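Local coordinates for protein OXA-46 oxacillinase (Pseudomonas aeruginosa, PDB 3IF6) that probably hydrolyses beta-lactam antibiotics to substituted beta-amino acids, as a class D serine beta-lactamase that confers resistance, at residues D48-K53 against W226-V231; F74-T79 against L173-L178; D86-E91 against Q111-A116; G222-P227 against I260-P265. All coordinates share one frame; numbering follows the deposited sequence.

Contact 1 (D48-K53 against W226-V231); sequences DERQAK and WPTGPV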
# COMPACT_ATOMS: atom_id res chain seq x y z
N ASP B 48 -15.10 13.58 -2.30
CA ASP B 48 -13.83 14.16 -2.69
C ASP B 48 -13.33 15.14 -1.65
O ASP B 48 -13.95 16.14 -1.37
CB ASP B 48 -13.95 14.83 -4.04
CG ASP B 48 -12.73 15.53 -4.41
OD1 ASP B 48 -11.95 15.75 -3.50
OD2 ASP B 48 -12.53 15.85 -5.56
N GLU B 49 -12.21 14.82 -1.04
CA GLU B 49 -11.69 15.60 0.06
C GLU B 49 -10.33 16.29 -0.07
O GLU B 49 -9.77 16.73 0.91
CB GLU B 49 -11.85 14.83 1.36
CG GLU B 49 -13.28 14.47 1.60
CD GLU B 49 -13.49 13.60 2.80
OE1 GLU B 49 -12.55 13.30 3.53
OE2 GLU B 49 -14.64 13.23 3.04
N ARG B 50 -9.80 16.38 -1.28
CA ARG B 50 -8.51 17.01 -1.50
C ARG B 50 -8.47 18.50 -1.16
O ARG B 50 -7.57 18.99 -0.50
CB ARG B 50 -8.10 16.82 -2.94
CG ARG B 50 -8.13 15.42 -3.41
CD ARG B 50 -7.97 15.38 -4.89
NE ARG B 50 -9.24 15.33 -5.56
CZ ARG B 50 -9.42 15.32 -6.86
NH1 ARG B 50 -8.42 15.35 -7.69
NH2 ARG B 50 -10.63 15.27 -7.31
N GLN B 51 -9.48 19.22 -1.59
CA GLN B 51 -9.62 20.65 -1.24
C GLN B 51 -10.06 20.86 0.24
O GLN B 51 -10.63 19.95 0.88
CB GLN B 51 -10.60 21.34 -2.22
CG GLN B 51 -10.37 20.98 -3.72
CD GLN B 51 -10.97 19.60 -4.14
OE1 GLN B 51 -11.68 18.94 -3.37
NE2 GLN B 51 -10.68 19.18 -5.38
N ALA B 52 -9.77 22.05 0.77
CA ALA B 52 -10.16 22.43 2.15
C ALA B 52 -11.64 22.14 2.45
O ALA B 52 -11.99 21.68 3.55
CB ALA B 52 -9.82 23.92 2.41
N LYS B 53 -12.51 22.41 1.48
CA LYS B 53 -13.90 21.96 1.58
C LYS B 53 -14.16 20.61 0.87
O LYS B 53 -13.80 20.37 -0.30
CB LYS B 53 -14.90 23.07 1.18
CG LYS B 53 -15.49 23.83 2.39
CD LYS B 53 -14.43 24.66 3.18
CE LYS B 53 -13.99 25.95 2.43
NZ LYS B 53 -12.59 26.39 2.77
N TRP B 226 -4.17 11.17 -3.27
CA TRP B 226 -3.26 12.05 -3.99
C TRP B 226 -2.58 12.91 -2.93
O TRP B 226 -2.96 12.83 -1.76
CB TRP B 226 -4.00 12.93 -5.00
CG TRP B 226 -4.72 12.23 -6.09
CD1 TRP B 226 -6.00 11.79 -6.05
CD2 TRP B 226 -4.22 11.93 -7.39
NE1 TRP B 226 -6.33 11.21 -7.25
CE2 TRP B 226 -5.25 11.29 -8.10
CE3 TRP B 226 -2.99 12.13 -8.03
CZ2 TRP B 226 -5.10 10.83 -9.42
CZ3 TRP B 226 -2.84 11.68 -9.34
CH2 TRP B 226 -3.89 11.03 -10.02
N PRO B 227 -1.57 13.73 -3.32
CA PRO B 227 -0.80 14.57 -2.37
C PRO B 227 -1.67 15.48 -1.47
O PRO B 227 -1.34 15.72 -0.32
CB PRO B 227 0.08 15.41 -3.29
CG PRO B 227 0.20 14.61 -4.57
CD PRO B 227 -1.13 13.95 -4.72
N THR B 228 -2.81 15.93 -2.00
CA THR B 228 -3.74 16.88 -1.35
C THR B 228 -4.83 16.23 -0.47
O THR B 228 -5.36 16.86 0.46
CB THR B 228 -4.40 17.75 -2.42
OG1 THR B 228 -4.55 17.00 -3.62
CG2 THR B 228 -3.47 18.91 -2.75
N GLY B 229 -5.13 14.97 -0.74
CA GLY B 229 -6.10 14.23 0.06
C GLY B 229 -6.81 13.11 -0.68
O GLY B 229 -6.55 12.85 -1.87
N PRO B 230 -7.74 12.43 0.02
CA PRO B 230 -8.43 11.29 -0.56
C PRO B 230 -9.67 11.65 -1.37
O PRO B 230 -10.33 12.68 -1.10
CB PRO B 230 -8.82 10.47 0.67
CG PRO B 230 -9.00 11.51 1.75
CD PRO B 230 -8.16 12.70 1.41
N VAL B 231 -9.96 10.81 -2.37
CA VAL B 231 -11.28 10.75 -3.00
C VAL B 231 -11.88 9.38 -2.68
O VAL B 231 -11.45 8.37 -3.22
CB VAL B 231 -11.19 11.03 -4.53
CG1 VAL B 231 -12.56 11.11 -5.16
CG2 VAL B 231 -10.48 12.34 -4.77

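Contact 2 (F74-T79 against L173-L178); sequences FKIPHT and LFLRKL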
# COMPACT_ATOMS: atom_id res chain seq x y z
N PHE B 74 -17.08 -6.79 2.51
CA PHE B 74 -17.03 -7.07 3.96
C PHE B 74 -15.68 -7.68 4.40
O PHE B 74 -15.46 -7.89 5.60
CB PHE B 74 -18.18 -7.99 4.38
CG PHE B 74 -18.35 -8.12 5.89
CD1 PHE B 74 -18.92 -7.09 6.64
CD2 PHE B 74 -17.92 -9.26 6.56
CE1 PHE B 74 -19.05 -7.19 8.04
CE2 PHE B 74 -18.04 -9.38 7.96
CZ PHE B 74 -18.60 -8.35 8.70
N LYS B 75 -14.79 -7.97 3.43
CA LYS B 75 -13.43 -8.49 3.73
C LYS B 75 -12.62 -7.41 4.42
O LYS B 75 -11.75 -7.71 5.24
CB LYS B 75 -12.70 -8.97 2.47
CG LYS B 75 -13.18 -10.32 1.91
CD LYS B 75 -12.43 -10.63 0.61
CE LYS B 75 -12.60 -12.07 0.17
NZ LYS B 75 -11.88 -12.30 -1.11
N ILE B 76 -12.93 -6.15 4.12
CA ILE B 76 -12.32 -5.02 4.88
C ILE B 76 -12.61 -5.04 6.41
O ILE B 76 -11.68 -5.26 7.21
CB ILE B 76 -12.66 -3.66 4.24
CG1 ILE B 76 -12.27 -3.71 2.75
CG2 ILE B 76 -11.96 -2.53 4.97
CD1 ILE B 76 -12.85 -2.63 1.89
N PRO B 77 -13.87 -4.83 6.84
CA PRO B 77 -14.10 -4.99 8.30
C PRO B 77 -13.76 -6.41 8.82
O PRO B 77 -13.20 -6.56 9.93
CB PRO B 77 -15.60 -4.70 8.48
CG PRO B 77 -16.22 -4.84 7.07
CD PRO B 77 -15.12 -4.45 6.11
N HIS B 78 -14.07 -7.43 8.02
CA HIS B 78 -13.86 -8.79 8.45
C HIS B 78 -12.42 -9.08 8.86
O HIS B 78 -12.20 -9.84 9.81
CB HIS B 78 -14.33 -9.84 7.43
CG HIS B 78 -14.85 -11.09 8.07
ND1 HIS B 78 -15.48 -12.09 7.36
CD2 HIS B 78 -14.89 -11.48 9.38
CE1 HIS B 78 -15.86 -13.05 8.20
NE2 HIS B 78 -15.51 -12.71 9.43
N THR B 79 -11.45 -8.49 8.15
CA THR B 79 -10.04 -8.75 8.38
C THR B 79 -9.58 -8.11 9.71
O THR B 79 -8.86 -8.73 10.51
CB THR B 79 -9.17 -8.34 7.15
OG1 THR B 79 -9.60 -9.09 6.02
CG2 THR B 79 -7.70 -8.65 7.38
N LEU B 173 -18.76 6.38 4.90
CA LEU B 173 -18.55 6.62 6.32
C LEU B 173 -17.51 5.66 6.90
O LEU B 173 -16.51 6.11 7.44
CB LEU B 173 -19.86 6.48 7.13
CG LEU B 173 -21.09 7.36 6.87
CD1 LEU B 173 -22.24 6.94 7.78
CD2 LEU B 173 -20.80 8.85 7.01
N PHE B 174 -17.78 4.35 6.79
CA PHE B 174 -16.87 3.30 7.30
C PHE B 174 -15.45 3.47 6.79
O PHE B 174 -14.51 3.38 7.56
CB PHE B 174 -17.38 1.89 6.97
CG PHE B 174 -16.37 0.80 7.28
CD1 PHE B 174 -16.19 0.34 8.60
CD2 PHE B 174 -15.56 0.26 6.26
CE1 PHE B 174 -15.23 -0.64 8.89
CE2 PHE B 174 -14.61 -0.72 6.54
CZ PHE B 174 -14.44 -1.18 7.86
N LEU B 175 -15.31 3.75 5.50
CA LEU B 175 -14.01 3.85 4.86
C LEU B 175 -13.27 5.07 5.31
O LEU B 175 -12.05 5.00 5.50
CB LEU B 175 -14.14 3.89 3.34
CG LEU B 175 -14.66 2.69 2.57
CD1 LEU B 175 -15.05 3.14 1.18
CD2 LEU B 175 -13.62 1.58 2.53
N ARG B 176 -13.99 6.19 5.45
CA ARG B 176 -13.39 7.43 5.96
C ARG B 176 -12.82 7.28 7.38
O ARG B 176 -11.73 7.78 7.67
CB ARG B 176 -14.34 8.63 5.85
CG ARG B 176 -13.60 9.97 6.10
CD ARG B 176 -14.52 11.21 6.05
NE ARG B 176 -15.48 11.11 4.95
CZ ARG B 176 -16.19 12.14 4.49
NH1 ARG B 176 -16.02 13.36 5.01
NH2 ARG B 176 -17.05 11.95 3.49
N LYS B 177 -13.54 6.58 8.25
CA LYS B 177 -13.01 6.21 9.57
C LYS B 177 -11.70 5.43 9.43
O LYS B 177 -10.72 5.76 10.07
CB LYS B 177 -14.02 5.38 10.39
CG LYS B 177 -15.36 6.06 10.74
CD LYS B 177 -16.45 5.00 10.82
CE LYS B 177 -17.64 5.40 11.69
NZ LYS B 177 -18.38 4.16 12.15
N LEU B 178 -11.71 4.41 8.57
CA LEU B 178 -10.57 3.52 8.36
C LEU B 178 -9.33 4.29 7.91
O LEU B 178 -8.26 4.15 8.51
CB LEU B 178 -10.91 2.42 7.34
CG LEU B 178 -9.83 1.41 6.94
CD1 LEU B 178 -9.13 0.73 8.14
CD2 LEU B 178 -10.38 0.37 5.99

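Contact 3 (D86-E91 against Q111-A116); sequences DAVRDE and QDLRSA. With EDO (1,2-ethanediol), chain K.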
# COMPACT_ATOMS: atom_id res chain seq x y z
N ASP B 86 -7.52 -12.38 16.94
CA ASP B 86 -6.40 -13.31 16.68
C ASP B 86 -6.86 -14.62 16.02
O ASP B 86 -6.34 -15.72 16.30
CB ASP B 86 -5.54 -13.56 17.94
CG ASP B 86 -4.19 -14.17 17.60
OD1 ASP B 86 -3.93 -15.32 18.06
OD2 ASP B 86 -3.41 -13.53 16.83
N ALA B 87 -7.85 -14.49 15.15
CA ALA B 87 -8.20 -15.54 14.20
C ALA B 87 -7.15 -15.58 13.05
O ALA B 87 -7.02 -16.58 12.36
CB ALA B 87 -9.63 -15.31 13.65
N VAL B 88 -6.45 -14.47 12.85
CA VAL B 88 -5.22 -14.40 12.05
C VAL B 88 -4.19 -13.55 12.82
O VAL B 88 -4.53 -12.62 13.55
CB VAL B 88 -5.46 -13.91 10.58
CG1 VAL B 88 -6.09 -12.50 10.53
CG2 VAL B 88 -4.19 -14.02 9.71
N ARG B 89 -2.92 -13.91 12.65
CA ARG B 89 -1.84 -13.32 13.42
C ARG B 89 -1.25 -12.08 12.71
O ARG B 89 -1.07 -11.01 13.31
CB ARG B 89 -0.80 -14.42 13.63
CG ARG B 89 0.49 -14.04 14.29
CD ARG B 89 1.20 -15.37 14.67
NE ARG B 89 1.13 -16.42 13.64
CZ ARG B 89 0.45 -17.57 13.75
NH1 ARG B 89 -0.25 -17.84 14.84
NH2 ARG B 89 0.47 -18.45 12.76
N ASP B 90 -0.95 -12.24 11.43
CA ASP B 90 -0.42 -11.15 10.63
C ASP B 90 -0.48 -11.56 9.17
O ASP B 90 -1.08 -12.59 8.83
CB ASP B 90 1.02 -10.78 11.06
CG ASP B 90 2.00 -11.98 11.03
OD1 ASP B 90 2.96 -11.94 11.82
OD2 ASP B 90 1.84 -12.94 10.25
N GLU B 91 0.20 -10.79 8.32
CA GLU B 91 0.15 -10.97 6.89
C GLU B 91 0.95 -12.17 6.41
O GLU B 91 0.88 -12.54 5.22
CB GLU B 91 0.65 -9.70 6.19
CG GLU B 91 2.12 -9.44 6.31
CD GLU B 91 2.44 -8.49 7.43
OE1 GLU B 91 3.13 -7.50 7.11
OE2 GLU B 91 1.98 -8.70 8.59
N GLN B 111 -2.32 -19.76 1.12
CA GLN B 111 -3.07 -18.52 1.16
C GLN B 111 -2.56 -17.73 2.33
O GLN B 111 -2.08 -18.27 3.32
CB GLN B 111 -4.60 -18.74 1.28
CG GLN B 111 -5.26 -19.58 0.13
CD GLN B 111 -5.05 -19.01 -1.26
OE1 GLN B 111 -5.14 -17.80 -1.46
NE2 GLN B 111 -4.75 -19.89 -2.25
N ASP B 112 -2.61 -16.42 2.19
CA ASP B 112 -2.31 -15.54 3.30
C ASP B 112 -3.34 -14.44 3.14
O ASP B 112 -4.12 -14.47 2.18
CB ASP B 112 -0.87 -15.02 3.22
CG ASP B 112 -0.56 -14.28 1.90
OD1 ASP B 112 -1.47 -13.97 1.12
OD2 ASP B 112 0.61 -13.98 1.67
N LEU B 113 -3.31 -13.49 4.06
CA LEU B 113 -4.20 -12.33 4.06
C LEU B 113 -4.32 -11.59 2.74
O LEU B 113 -5.40 -11.13 2.39
CB LEU B 113 -3.77 -11.36 5.17
CG LEU B 113 -4.66 -11.22 6.40
CD1 LEU B 113 -5.61 -12.39 6.59
CD2 LEU B 113 -3.83 -10.97 7.62
N ARG B 114 -3.21 -11.54 2.00
CA ARG B 114 -3.10 -10.85 0.73
C ARG B 114 -3.80 -11.51 -0.44
O ARG B 114 -4.51 -10.86 -1.18
CB ARG B 114 -1.63 -10.79 0.36
CG ARG B 114 -1.33 -9.90 -0.82
CD ARG B 114 -0.61 -8.73 -0.29
NE ARG B 114 -1.30 -7.55 -0.70
CZ ARG B 114 -1.15 -6.36 -0.12
NH1 ARG B 114 -0.33 -6.20 0.93
NH2 ARG B 114 -1.86 -5.34 -0.63
N SER B 115 -3.50 -12.80 -0.67
CA SER B 115 -4.15 -13.59 -1.71
C SER B 115 -5.67 -13.71 -1.43
O SER B 115 -6.48 -13.63 -2.37
CB SER B 115 -3.53 -14.97 -1.81
OG SER B 115 -3.66 -15.62 -0.57
N ALA B 116 -6.00 -13.88 -0.14
CA ALA B 116 -7.38 -13.93 0.38
C ALA B 116 -8.20 -12.66 0.12
O ALA B 116 -9.41 -12.74 -0.14
CB ALA B 116 -7.39 -14.27 1.90
C1 EDO K . 2.56 -17.47 1.63
O1 EDO K . 1.96 -16.96 2.83
C2 EDO K . 1.57 -17.35 0.48
O2 EDO K . 2.29 -17.42 -0.75
O HOH W 1 -1.54 -14.04 6.14
O HOH W 2 -0.46 -11.51 3.09

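Contact 4 (G222-P227 against I260-P265); sequences GWIEWP and IDALPP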
# COMPACT_ATOMS: atom_id res chain seq x y z
N GLY B 222 -13.97 2.06 -2.25
CA GLY B 222 -12.64 2.36 -1.71
C GLY B 222 -12.27 3.84 -1.84
O GLY B 222 -13.13 4.73 -1.68
N TRP B 223 -10.98 4.10 -2.11
CA TRP B 223 -10.52 5.46 -2.41
C TRP B 223 -9.19 5.51 -3.15
O TRP B 223 -8.44 4.55 -3.16
CB TRP B 223 -10.43 6.30 -1.13
CG TRP B 223 -9.33 5.93 -0.16
CD1 TRP B 223 -8.04 6.41 -0.15
CD2 TRP B 223 -9.45 5.04 0.96
NE1 TRP B 223 -7.36 5.86 0.90
CE2 TRP B 223 -8.19 5.02 1.60
CE3 TRP B 223 -10.49 4.26 1.49
CZ2 TRP B 223 -7.95 4.26 2.75
CZ3 TRP B 223 -10.27 3.51 2.63
CH2 TRP B 223 -8.99 3.51 3.25
N ILE B 224 -8.96 6.64 -3.79
CA ILE B 224 -7.70 7.00 -4.39
C ILE B 224 -7.08 8.22 -3.64
O ILE B 224 -7.72 9.26 -3.52
CB ILE B 224 -7.87 7.24 -5.93
CG1 ILE B 224 -6.51 7.47 -6.59
CG2 ILE B 224 -8.87 8.38 -6.22
CD1 ILE B 224 -6.47 7.16 -8.00
N GLU B 225 -5.89 8.03 -3.08
CA GLU B 225 -5.12 9.10 -2.42
C GLU B 225 -4.19 9.85 -3.40
O GLU B 225 -3.53 9.23 -4.22
CB GLU B 225 -4.26 8.57 -1.28
CG GLU B 225 -4.76 7.33 -0.58
CD GLU B 225 -3.86 6.91 0.56
OE1 GLU B 225 -2.66 7.23 0.52
OE2 GLU B 225 -4.35 6.27 1.50
N TRP B 226 -4.17 11.17 -3.27
CA TRP B 226 -3.26 12.05 -3.99
C TRP B 226 -2.58 12.91 -2.93
O TRP B 226 -2.96 12.83 -1.76
CB TRP B 226 -4.00 12.93 -5.00
CG TRP B 226 -4.72 12.23 -6.09
CD1 TRP B 226 -6.00 11.79 -6.05
CD2 TRP B 226 -4.22 11.93 -7.39
NE1 TRP B 226 -6.33 11.21 -7.25
CE2 TRP B 226 -5.25 11.29 -8.10
CE3 TRP B 226 -2.99 12.13 -8.03
CZ2 TRP B 226 -5.10 10.83 -9.42
CZ3 TRP B 226 -2.84 11.68 -9.34
CH2 TRP B 226 -3.89 11.03 -10.02
N PRO B 227 -1.57 13.73 -3.32
CA PRO B 227 -0.80 14.57 -2.37
C PRO B 227 -1.67 15.48 -1.47
O PRO B 227 -1.34 15.72 -0.32
CB PRO B 227 0.08 15.41 -3.29
CG PRO B 227 0.20 14.61 -4.57
CD PRO B 227 -1.13 13.95 -4.72
N ILE B 260 -13.73 14.06 -12.73
CA ILE B 260 -13.34 15.00 -11.68
C ILE B 260 -11.82 15.04 -11.47
O ILE B 260 -11.33 15.61 -10.50
CB ILE B 260 -14.06 14.74 -10.33
CG1 ILE B 260 -13.74 13.34 -9.78
CG2 ILE B 260 -15.58 15.01 -10.45
CD1 ILE B 260 -14.31 13.04 -8.43
N ASP B 261 -11.07 14.44 -12.40
CA ASP B 261 -9.61 14.40 -12.30
C ASP B 261 -9.08 13.72 -11.04
O ASP B 261 -8.15 14.23 -10.39
CB ASP B 261 -9.03 15.82 -12.38
CG ASP B 261 -8.14 16.00 -13.58
OD1 ASP B 261 -6.90 16.12 -13.36
OD2 ASP B 261 -8.68 16.00 -14.72
N ALA B 262 -9.68 12.59 -10.68
CA ALA B 262 -9.19 11.82 -9.54
C ALA B 262 -8.41 10.55 -9.95
O ALA B 262 -8.00 9.79 -9.08
CB ALA B 262 -10.33 11.51 -8.56
N LEU B 263 -8.20 10.37 -11.25
CA LEU B 263 -7.41 9.26 -11.82
C LEU B 263 -6.57 9.75 -12.98
O LEU B 263 -7.01 10.62 -13.72
CB LEU B 263 -8.32 8.15 -12.38
CG LEU B 263 -8.60 6.80 -11.69
CD1 LEU B 263 -9.22 5.90 -12.74
CD2 LEU B 263 -7.36 6.11 -11.11
N PRO B 264 -5.37 9.17 -13.17
CA PRO B 264 -4.60 9.55 -14.36
C PRO B 264 -5.19 8.91 -15.61
O PRO B 264 -5.94 7.95 -15.51
CB PRO B 264 -3.21 8.98 -14.07
CG PRO B 264 -3.44 7.85 -13.14
CD PRO B 264 -4.66 8.17 -12.34
N PRO B 265 -4.87 9.44 -16.80
CA PRO B 265 -5.39 8.74 -17.99
C PRO B 265 -4.61 7.47 -18.33
O PRO B 265 -3.71 7.04 -17.59
CB PRO B 265 -5.22 9.77 -19.11
CG PRO B 265 -4.07 10.61 -18.68
CD PRO B 265 -4.09 10.64 -17.16

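Contact 1 (D48-K53 against W226-V231)
Asp48 ends strand 42-48 and bridges its backbone to Val231, with the two CA atoms 4.3 Å apart. Its CG stands anti to the backbone N (chi1 174°). Asp48 OD1 then accepts from Arg50 N at 3.2 Å and closes an Asx turn. Val231 CG2 lies obliquely against this carboxylate. Glu49 N donates to Pro230 O at 2.8 Å, nearly along the C=O axis, in the one hydrogen bond between the segments. The Glu49 chain is extended beyond CG, and its carboxylate makes salt bridges to Arg176 and Arg180. Arg50 is the main side chain of the contact. Its CB touches Thr228 OG1, and Arg50 CG sits 3.4 Å from Gly229 O. A bend at chi3 (-95°) brings Arg50 NE to 3.3 Å from Val231 CG2. Arg50 NH2 makes a salt bridge to Asp48 OD2 at 2.6 Å, lying above the carboxylate plane. NH1 and NH2 also donate to Asp261 O and Ile260 O, so three residues grip the guanidinium. Across from it, Trp226 and Gly229 exchange backbone hydrogen bonds around Pro227 and Thr228. This is a tight two-residue beta-hairpin turn, and the loop 48-53 packs against it where antiparallel strands 42-48 and 229-238 meet in the central sheet.

Contact 2 (F74-T79 against L173-L178)
The Phe174 ring meets Ile76 at its edge, where Ile76 CG2 lies in the ring plane 3.6 Å from Phe174 CE2. Pro77 meets the outer end of the same ring obliquely, with Pro77 CB and CD each 3.8 Å from Phe174 CZ. Tyr146 packs edge-to-face with Phe174. Within segment 74-79, one face of the His78 ring takes Phe74 CE2, offset toward the rim. The Phe174 CG is anti to the backbone N (chi1 171°), which sends the ring across toward helix 75-84. Ile76 has CG2 anti to its own backbone N, so the methyl faces helix 168-179. There Ile76 CG2 also touches Leu178 CD2, at 3.5 Å. Ile76 CD1 makes a looser contact with Leu175 CD2, at 4.3 Å. The axes of 75-79 and 173-178 come no closer than 11.8 Å and cross at 47°, so side chains alone span the gap. Helix 75-84 follows Ser72, the predicted acylated serine, and Lys75 completes the SxxK motif of serine beta-lactamases. Lys75 NZ bonds to Ala116 O and a tartrate probably from the crystallisation liquor. The Ile76 side chain is about 9 Å from that of Ser72. No hydrogen bond or charge pair joins the two segments. The contact is apolar and buried, so shape and solvent exclusion carry the packing.

Contact 3 (D86-E91 against Q111-A116)
The close-packed part centres on Leu113, whose two methyl groups meet Val88 tip to tip. Leu113 CD2 lies 3.7 Å from Val88 CG2, and Leu113 CD1 also reaches both Val88 methyls. Val88 holds CG1 in the crowded position between backbone N and carbonyl carbon (chi1 59°), with CG2 anti to the N. Leu113 CD2 also sits 3.4 Å from Asp90 O and touches Glu91 CA. It thus packs against both the backbone and the Val88 side chain of loop 86-91. The other side is wet, and no direct hydrogen bond crosses there. Water 1 accepts from Leu113 N at 2.8 Å and donates to Asp90 O at 3.1 Å. Water 2 accepts from Arg114 N at 3.0 Å and donates to Glu91 O at 2.7 Å. The loop carbonyls and the first turn of the helix are therefore joined through solvent. Asp112 is the N-cap of helix 113-118. Asp112 OD1 accepts from Ser115 N at 2.9 Å in an almost straight bond (175°). An ethanediol, probably from the crystallisation liquor, bonds weakly to Asp112 OD2. Glu91 points its carboxylate away, to a salt bridge with a basic side chain of another protein chain. Val88 and Leu113 are buried against Phe128 of helix 122-144. Helix 75-84 packs on both, through Ala82 and Leu83 at Val88 and Thr79 at Leu113, and Leu196 of helix 187-196 also touches Leu113.

Contact 4 (G222-P227 against I260-P265)
Strand 217-226 runs past an irregular segment, with the CA atoms of Ile224 and Ala262 as the nearest pair at 7.2 Å, and no backbone hydrogen bond joins them. The irregular segment begins with a Schellman motif that ends helix 247-259. Asp261 is its C-prime residue, with positive phi (60°), and the chain then turns to pack on the central sheet of the serine beta-lactamase fold. Alternation along the strand decides which side chains take part. Ile224 and Trp226 face segment 260-265, while Glu225 points away from it. On that other side, Trp223 NE1 donates to Glu225 OE2 at 3.1 Å, using the anti lone pair of the carboxylate. Arg208 gives the same oxygen a salt bridge. Ile224 has CG1 anti to the backbone N, so its CD1 extends toward the segment. Ile224 CD1 lies 3.4 Å from Leu263 CD2, and the two side chains cross at about a right angle. Ile224 CG2 makes a looser apolar contact with Ala262 CB. The Trp226 indole meets the segment with its edge. Pro264 N and Leu263 CA lie in its plane, and Trp226 CH2 touches Pro264 CD obliquely at 3.8 Å. Trp205 packs on the same indole. Both Ile224 and Trp226 reach the Ala262 carbonyl, and Ala262 O lies 3.2 Å from Ile224 CD1. Ala262 O also accepts from Trp226 NE1 at 2.9 Å. This bond is bent, with an N-H...O angle of 136°, and lies in the indole plane but with the nitrogen above the carbonyl plane.

Contacts 1 and 4 lie around the hairpin joining strands 217-226 and 229-238, in the middle of the strand order. They share Trp226 and Pro227, each sets a loop segment against this pair of neighbouring strands, and they meet directly through Val231 N and Ile224 O. Contact 1 is partly buried and rich in charge. Contact 4 is buried, mainly apolar, and adds one indole hydrogen bond. Contacts 2 and 3 belong to the helical part, where Thr79 packs on Leu113. Contact 2 is the most central and wholly apolar. Contact 3 is partly buried, bridged by water and close to another chain. Leu175 of contact 2 touches Gly222 and Trp223 of contact 4, joining helices to sheet.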